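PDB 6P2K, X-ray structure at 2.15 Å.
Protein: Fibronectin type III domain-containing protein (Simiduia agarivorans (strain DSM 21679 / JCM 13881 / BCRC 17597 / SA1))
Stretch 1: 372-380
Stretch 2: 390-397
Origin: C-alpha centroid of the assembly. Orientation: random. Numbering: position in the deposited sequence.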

# COMPACT_ATOMS: atom_id res chain seq x y z
N GLN B 372 -13.81 -10.42 38.01
CA GLN B 372 -12.71 -9.47 38.02
C GLN B 372 -11.39 -10.22 37.90
O GLN B 372 -11.17 -11.22 38.59
CB GLN B 372 -12.72 -8.63 39.31
CG GLN B 372 -14.04 -7.91 39.56
CD GLN B 372 -14.11 -7.28 40.95
OE1 GLN B 372 -13.09 -6.97 41.57
NE2 GLN B 372 -15.33 -7.09 41.45
N ASN B 373 -10.52 -9.72 37.03
CA ASN B 373 -9.19 -10.29 36.83
C ASN B 373 -8.30 -9.91 38.01
O ASN B 373 -8.05 -8.72 38.25
CB ASN B 373 -8.63 -9.77 35.50
CG ASN B 373 -7.14 -10.06 35.29
OD1 ASN B 373 -6.44 -10.61 36.15
ND2 ASN B 373 -6.65 -9.68 34.11
N LYS B 374 -7.81 -10.92 38.74
CA LYS B 374 -6.99 -10.70 39.93
C LYS B 374 -5.61 -11.32 39.79
O LYS B 374 -4.98 -11.69 40.79
CB LYS B 374 -7.69 -11.24 41.18
CG LYS B 374 -9.01 -10.57 41.51
CD LYS B 374 -8.80 -9.13 41.95
CE LYS B 374 -10.11 -8.49 42.41
NZ LYS B 374 -9.87 -7.29 43.24
N TYR B 375 -5.11 -11.45 38.56
CA TYR B 375 -3.76 -11.96 38.36
C TYR B 375 -2.89 -11.08 37.48
O TYR B 375 -1.66 -11.15 37.60
CB TYR B 375 -3.80 -13.39 37.77
CG TYR B 375 -4.21 -13.51 36.31
CD1 TYR B 375 -5.55 -13.47 35.94
CD2 TYR B 375 -3.26 -13.69 35.32
CE1 TYR B 375 -5.93 -13.59 34.62
CE2 TYR B 375 -3.63 -13.82 33.99
CZ TYR B 375 -4.97 -13.77 33.64
OH TYR B 375 -5.33 -13.89 32.32
N SER B 376 -3.47 -10.23 36.63
CA SER B 376 -2.68 -9.39 35.75
C SER B 376 -3.43 -8.08 35.52
O SER B 376 -4.64 -8.00 35.71
CB SER B 376 -2.38 -10.08 34.42
OG SER B 376 -3.57 -10.54 33.80
N THR B 377 -2.68 -7.06 35.10
CA THR B 377 -3.21 -5.71 34.95
C THR B 377 -3.04 -5.25 33.51
O THR B 377 -1.91 -5.25 33.00
CB THR B 377 -2.50 -4.75 35.91
OG1 THR B 377 -2.54 -5.29 37.23
CG2 THR B 377 -3.18 -3.38 35.89
N PRO B 378 -4.10 -4.84 32.83
CA PRO B 378 -3.95 -4.37 31.45
C PRO B 378 -3.28 -3.01 31.39
O PRO B 378 -3.47 -2.17 32.27
CB PRO B 378 -5.39 -4.30 30.94
CG PRO B 378 -6.19 -3.99 32.17
CD PRO B 378 -5.50 -4.74 33.30
N THR B 379 -2.49 -2.80 30.35
CA THR B 379 -1.88 -1.51 30.06
C THR B 379 -2.59 -0.86 28.88
O THR B 379 -3.56 -1.39 28.33
CB THR B 379 -0.39 -1.64 29.77
OG1 THR B 379 -0.20 -2.00 28.40
CG2 THR B 379 0.24 -2.69 30.67
N SER B 380 -2.09 0.30 28.49
CA SER B 380 -2.66 1.04 27.37
C SER B 380 -2.12 0.58 26.02
O SER B 380 -2.62 1.05 24.99
CB SER B 380 -2.41 2.53 27.56
OG SER B 380 -1.02 2.83 27.52
N TRP B 390 -6.07 -6.57 21.78
CA TRP B 390 -5.87 -7.09 23.13
C TRP B 390 -4.81 -6.27 23.84
O TRP B 390 -3.74 -6.02 23.27
CB TRP B 390 -5.43 -8.55 23.09
CG TRP B 390 -6.29 -9.40 22.22
CD1 TRP B 390 -6.14 -9.62 20.88
CD2 TRP B 390 -7.45 -10.13 22.61
NE1 TRP B 390 -7.14 -10.45 20.42
CE2 TRP B 390 -7.95 -10.78 21.47
CE3 TRP B 390 -8.12 -10.31 23.83
CZ2 TRP B 390 -9.09 -11.59 21.50
CZ3 TRP B 390 -9.25 -11.11 23.86
CH2 TRP B 390 -9.72 -11.74 22.70
N PRO B 391 -5.05 -5.85 25.08
CA PRO B 391 -4.02 -5.14 25.83
C PRO B 391 -2.86 -6.06 26.16
O PRO B 391 -2.98 -7.29 26.18
CB PRO B 391 -4.74 -4.69 27.11
CG PRO B 391 -6.20 -5.01 26.90
CD PRO B 391 -6.25 -6.11 25.90
N THR B 392 -1.70 -5.45 26.41
CA THR B 392 -0.65 -6.17 27.10
C THR B 392 -0.92 -6.12 28.60
O THR B 392 -1.65 -5.25 29.09
CB THR B 392 0.73 -5.59 26.78
OG1 THR B 392 0.80 -4.24 27.26
CG2 THR B 392 0.98 -5.60 25.28
N TYR B 393 -0.32 -7.05 29.33
CA TYR B 393 -0.64 -7.23 30.75
C TYR B 393 0.63 -7.32 31.57
O TYR B 393 1.57 -8.03 31.20
CB TYR B 393 -1.49 -8.49 30.96
CG TYR B 393 -2.91 -8.35 30.48
CD1 TYR B 393 -3.25 -8.58 29.15
CD2 TYR B 393 -3.93 -7.97 31.36
CE1 TYR B 393 -4.55 -8.44 28.71
CE2 TYR B 393 -5.23 -7.84 30.92
CZ TYR B 393 -5.54 -8.07 29.60
OH TYR B 393 -6.84 -7.94 29.18
N LYS B 394 0.66 -6.60 32.69
CA LYS B 394 1.73 -6.70 33.66
C LYS B 394 1.23 -7.46 34.89
O LYS B 394 0.05 -7.39 35.25
CB LYS B 394 2.26 -5.32 34.06
CG LYS B 394 1.26 -4.43 34.77
CD LYS B 394 1.88 -3.07 35.07
CE LYS B 394 0.91 -2.18 35.81
NZ LYS B 394 1.47 -0.81 35.99
N GLY B 395 2.14 -8.17 35.54
CA GLY B 395 1.76 -9.02 36.65
C GLY B 395 1.32 -8.24 37.87
O GLY B 395 1.67 -7.07 38.08
N LYS B 396 0.54 -8.91 38.71
CA LYS B 396 0.06 -8.34 39.96
C LYS B 396 0.89 -8.79 41.16
O LYS B 396 0.49 -8.54 42.30
CB LYS B 396 -1.41 -8.70 40.19
CG LYS B 396 -2.39 -7.86 39.36
CD LYS B 396 -3.83 -8.11 39.79
CE LYS B 396 -4.82 -7.27 38.99
NZ LYS B 396 -4.70 -5.82 39.29
N GLY B 397 2.03 -9.43 40.94
CA GLY B 397 2.92 -9.83 42.01
C GLY B 397 3.25 -11.31 42.07
O GLY B 397 4.14 -11.69 42.84
O HOH W 1 0.00 -12.05 39.54
O HOH W 2 -0.09 -4.90 38.42

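Strands 376-379 and 390-395 run antiparallel, burying 626 Å² between the stretches. Thr377 and Lys394 form the hydrogen-bonded pair, with Thr377 N to Lys394 O at 2.8 Å and Lys394 N to Thr377 O at 2.9 Å; Thr379 N continues the ladder to Thr392 O (2.9 Å). Pro378, which has no amide hydrogen, occupies a non-hydrogen-bonded position opposite Tyr393, so its ring costs the ladder nothing. On their shared face, Pro378 CB packs 3.5 Å from Tyr393 CE2 and 3.9 Å from Pro391 CB. With chi1 at -72° (m), the Tyr393 ring extends across the first strand, where Ser376 OG lies 3.6 Å from Tyr393 CD2.

Thr377 and Lys394 project from the other face, their side chains meeting at 3.9 Å (CB to CG). Lys396 is the residue most covered by the opposing stretch (103 Å²): chi1 is m, chi2 and chi3 are t, and chi4 then turns to -68°, where Lys396 NZ donates to Thr377 OG1 (3.0 Å). Beyond Pro378, Thr379 and Thr392 both adopt p rotamers, and Thr379 OG1 donates to Thr392 OG1 at 2.7 Å.

The turn before the strand is fixed by Asn373 (chi1 t), whose OD1 accepts from Tyr375 N (2.9 Å) and Ser376 N (3.0 Å). Where the ladder frays, Lys396 N makes a weak bond to Tyr375 O (3.3 Å), and one water bridges the same two atoms.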